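Local coordinates for protein PKS (Streptomyces sp. CNQ431, PDB 5YDA) that probably selects acyl building blocks and loads them for chain assembly, being the acyltransferase domain of a modular polyketide synthase with broad substrate selectivity, at residues A[211-215]-A[216-220]. Residues are numbered along the deposited sequence; the frame is centred on the assembly and turned at random.
Sequences GVMEI and DEALP
Glu-214 and Glu-217 face each other across the first turn of helix 215-231 in the acyltransferase domain, with Glu-214 as the N-cap. The loop leading here leaves helix 201-210 through a Schellman motif at Gly-211, where positive phi suits a residue without a side chain.

Backbone bonds start the helix. The Glu-214 carbonyl O accepts from Ala-218 N at 2.8 Å, and the Ile-215 carbonyl O accepts from Leu-219 N at 3.0 Å; both are i to i+4 bonds. Pro-220 has no N-H to continue the series, and the helix kinks there.

Among the polar side chains, the two glutamate carboxylates stack with their planes 15° apart, Glu-214 OE1 lying 3.8 Å from Glu-217 OE1. Such like charges would repel, but neighbours help to offset this: Glu-214 OE2 forms a salt bridge to Arg-319, and Glu-217 OE2 accepts from Thr-317 N. Acidic residues also suit a helix N-terminus, whose dipole probably favours negative charge. The Asp-216 carboxylate stands apart from the glutamate pair, its OD1 passing 3.6 Å from Ile-215 CG2 and salt-bridged to Arg-143 of helix 135-152.

Apolar groups take the buried side. Ile-215 carries CG1 anti to the backbone N (chi1 180°), and the turn of chi2 to 60° then brings CD1 to 4.0 Å from Leu-219 CG; both side chains also meet Phe-176 of helix 169-188. The small methyl of Ala-218 fits close to helix 201-210, touching Cys-208, while the extended chain of Met-213 reaches SD to 4.1 Å from Ala-218 CB.

A water joins cap to turn: it accepts from Glu-214 N at 2.8 Å and donates to Glu-217 OE2 at 2.6 Å.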
ATOM      1  N   GLY A 211      10.985   5.696  10.651  1.00 28.61           N
ATOM      2  CA  GLY A 211      12.180   6.326  11.162  1.00 27.07           C
ATOM      3  C   GLY A 211      13.375   5.408  11.289  1.00 30.33           C
ATOM      4  O   GLY A 211      14.468   5.881  11.620  1.00 33.32           O
ATOM      5  N   VAL A 212      13.200   4.109  11.035  1.00 30.00           N
ATOM      6  CA  VAL A 212      14.309   3.165  11.124  1.00 26.70           C
ATOM      7  C   VAL A 212      15.419   3.548  10.160  1.00 27.71           C
ATOM      8  O   VAL A 212      16.608   3.465  10.494  1.00 29.01           O
ATOM      9  CB  VAL A 212      13.803   1.738  10.864  1.00 24.21           C
ATOM     10  CG1 VAL A 212      14.959   0.756  10.823  1.00 22.29           C
ATOM     11  CG2 VAL A 212      12.807   1.361  11.937  1.00 27.58           C
ATOM     12  N   MET A 213      15.053   3.956   8.948  1.00 27.00           N
ATOM     13  CA  MET A 213      15.998   4.367   7.925  1.00 29.75           C
ATOM     14  C   MET A 213      15.685   5.791   7.500  1.00 27.52           C
ATOM     15  O   MET A 213      14.546   6.248   7.608  1.00 28.51           O
ATOM     16  CB  MET A 213      15.934   3.466   6.678  1.00 27.04           C
ATOM     17  CG  MET A 213      16.417   2.062   6.856  1.00 29.13           C
ATOM     18  SD  MET A 213      15.946   1.055   5.422  1.00 27.53           S
ATOM     19  CE  MET A 213      16.276  -0.540   6.147  1.00 21.68           C
ATOM     20  N   GLU A 214      16.698   6.471   6.981  1.00 24.04           N
ATOM     21  CA  GLU A 214      16.507   7.761   6.337  1.00 32.11           C
ATOM     22  C   GLU A 214      16.269   7.525   4.854  1.00 28.23           C
ATOM     23  O   GLU A 214      17.011   6.763   4.218  1.00 25.11           O
ATOM     24  CB  GLU A 214      17.723   8.666   6.551  1.00 28.91           C
ATOM     25  CG  GLU A 214      18.068   8.866   8.020  1.00 34.38           C
ATOM     26  CD  GLU A 214      19.368   9.645   8.237  1.00 43.86           C
ATOM     27  OE1 GLU A 214      19.905  10.219   7.262  1.00 44.77           O
ATOM     28  OE2 GLU A 214      19.850   9.677   9.392  1.00 46.34           O
ATOM     29  N   ILE A 215      15.239   8.181   4.305  1.00 27.11           N
ATOM     30  CA  ILE A 215      14.841   7.913   2.926  1.00 25.27           C
ATOM     31  C   ILE A 215      16.018   8.135   1.981  1.00 27.00           C
ATOM     32  O   ILE A 215      16.276   7.311   1.091  1.00 25.93           O
ATOM     33  CB  ILE A 215      13.601   8.757   2.538  1.00 30.42           C
ATOM     34  CG1 ILE A 215      13.183   8.484   1.094  1.00 28.05           C
ATOM     35  CG2 ILE A 215      13.838  10.261   2.722  1.00 27.10           C
ATOM     36  CD1 ILE A 215      12.824   7.033   0.813  1.00 27.06           C
ATOM     37  N   ASP A 216      16.792   9.212   2.193  1.00 23.40           N
ATOM     38  CA  ASP A 216      17.901   9.508   1.283  1.00 27.06           C
ATOM     39  C   ASP A 216      18.980   8.431   1.314  1.00 25.68           C
ATOM     40  O   ASP A 216      19.618   8.167   0.289  1.00 23.51           O
ATOM     41  CB  ASP A 216      18.533  10.863   1.622  1.00 27.50           C
ATOM     42  CG  ASP A 216      17.663  12.037   1.219  1.00 34.83           C
ATOM     43  OD1 ASP A 216      16.499  11.830   0.797  1.00 36.10           O
ATOM     44  OD2 ASP A 216      18.141  13.180   1.333  1.00 42.24           O
ATOM     45  N   GLU A 217      19.225   7.824   2.475  1.00 22.54           N
ATOM     46  CA  GLU A 217      20.193   6.736   2.530  1.00 25.78           C
ATOM     47  C   GLU A 217      19.606   5.427   2.012  1.00 24.77           C
ATOM     48  O   GLU A 217      20.335   4.629   1.413  1.00 24.01           O
ATOM     49  CB  GLU A 217      20.697   6.524   3.963  1.00 27.88           C
ATOM     50  CG  GLU A 217      21.344   7.734   4.621  1.00 30.67           C
ATOM     51  CD  GLU A 217      21.907   7.397   6.004  1.00 42.07           C
ATOM     52  OE1 GLU A 217      22.923   8.020   6.402  1.00 44.80           O
ATOM     53  OE2 GLU A 217      21.338   6.502   6.688  1.00 36.93           O
ATOM     54  N   ALA A 218      18.301   5.195   2.231  1.00 20.61           N
ATOM     55  CA  ALA A 218      17.681   3.934   1.814  1.00 24.62           C
ATOM     56  C   ALA A 218      17.599   3.820   0.294  1.00 23.86           C
ATOM     57  O   ALA A 218      17.860   2.743  -0.263  1.00 23.95           O
ATOM     58  CB  ALA A 218      16.292   3.795   2.427  1.00 21.54           C
ATOM     59  N   LEU A 219      17.284   4.926  -0.397  1.00 22.87           N
ATOM     60  CA  LEU A 219      17.077   4.899  -1.843  1.00 20.88           C
ATOM     61  C   LEU A 219      18.171   4.154  -2.617  1.00 23.84           C
ATOM     62  O   LEU A 219      17.844   3.200  -3.336  1.00 24.34           O
ATOM     63  CB  LEU A 219      16.898   6.331  -2.351  1.00 18.68           C
ATOM     64  CG  LEU A 219      15.542   7.000  -2.080  1.00 24.22           C
ATOM     65  CD1 LEU A 219      15.639   8.497  -2.326  1.00 18.16           C
ATOM     66  CD2 LEU A 219      14.453   6.384  -2.967  1.00 19.43           C
ATOM     67  N   PRO A 220      19.458   4.502  -2.504  1.00 23.06           N
ATOM     68  CA  PRO A 220      20.450   3.731  -3.276  1.00 22.63           C
ATOM     69  C   PRO A 220      20.594   2.289  -2.798  1.00 20.10           C
ATOM     70  O   PRO A 220      20.911   1.416  -3.611  1.00 22.92           O
ATOM     71  CB  PRO A 220      21.759   4.529  -3.094  1.00 24.04           C
ATOM     72  CG  PRO A 220      21.561   5.341  -1.862  1.00 24.75           C
ATOM     73  CD  PRO A 220      20.081   5.560  -1.679  1.00 23.51           C
TER
HETATM   74  O   HOH W   1      19.120   5.150   7.108  1.00 31.80           O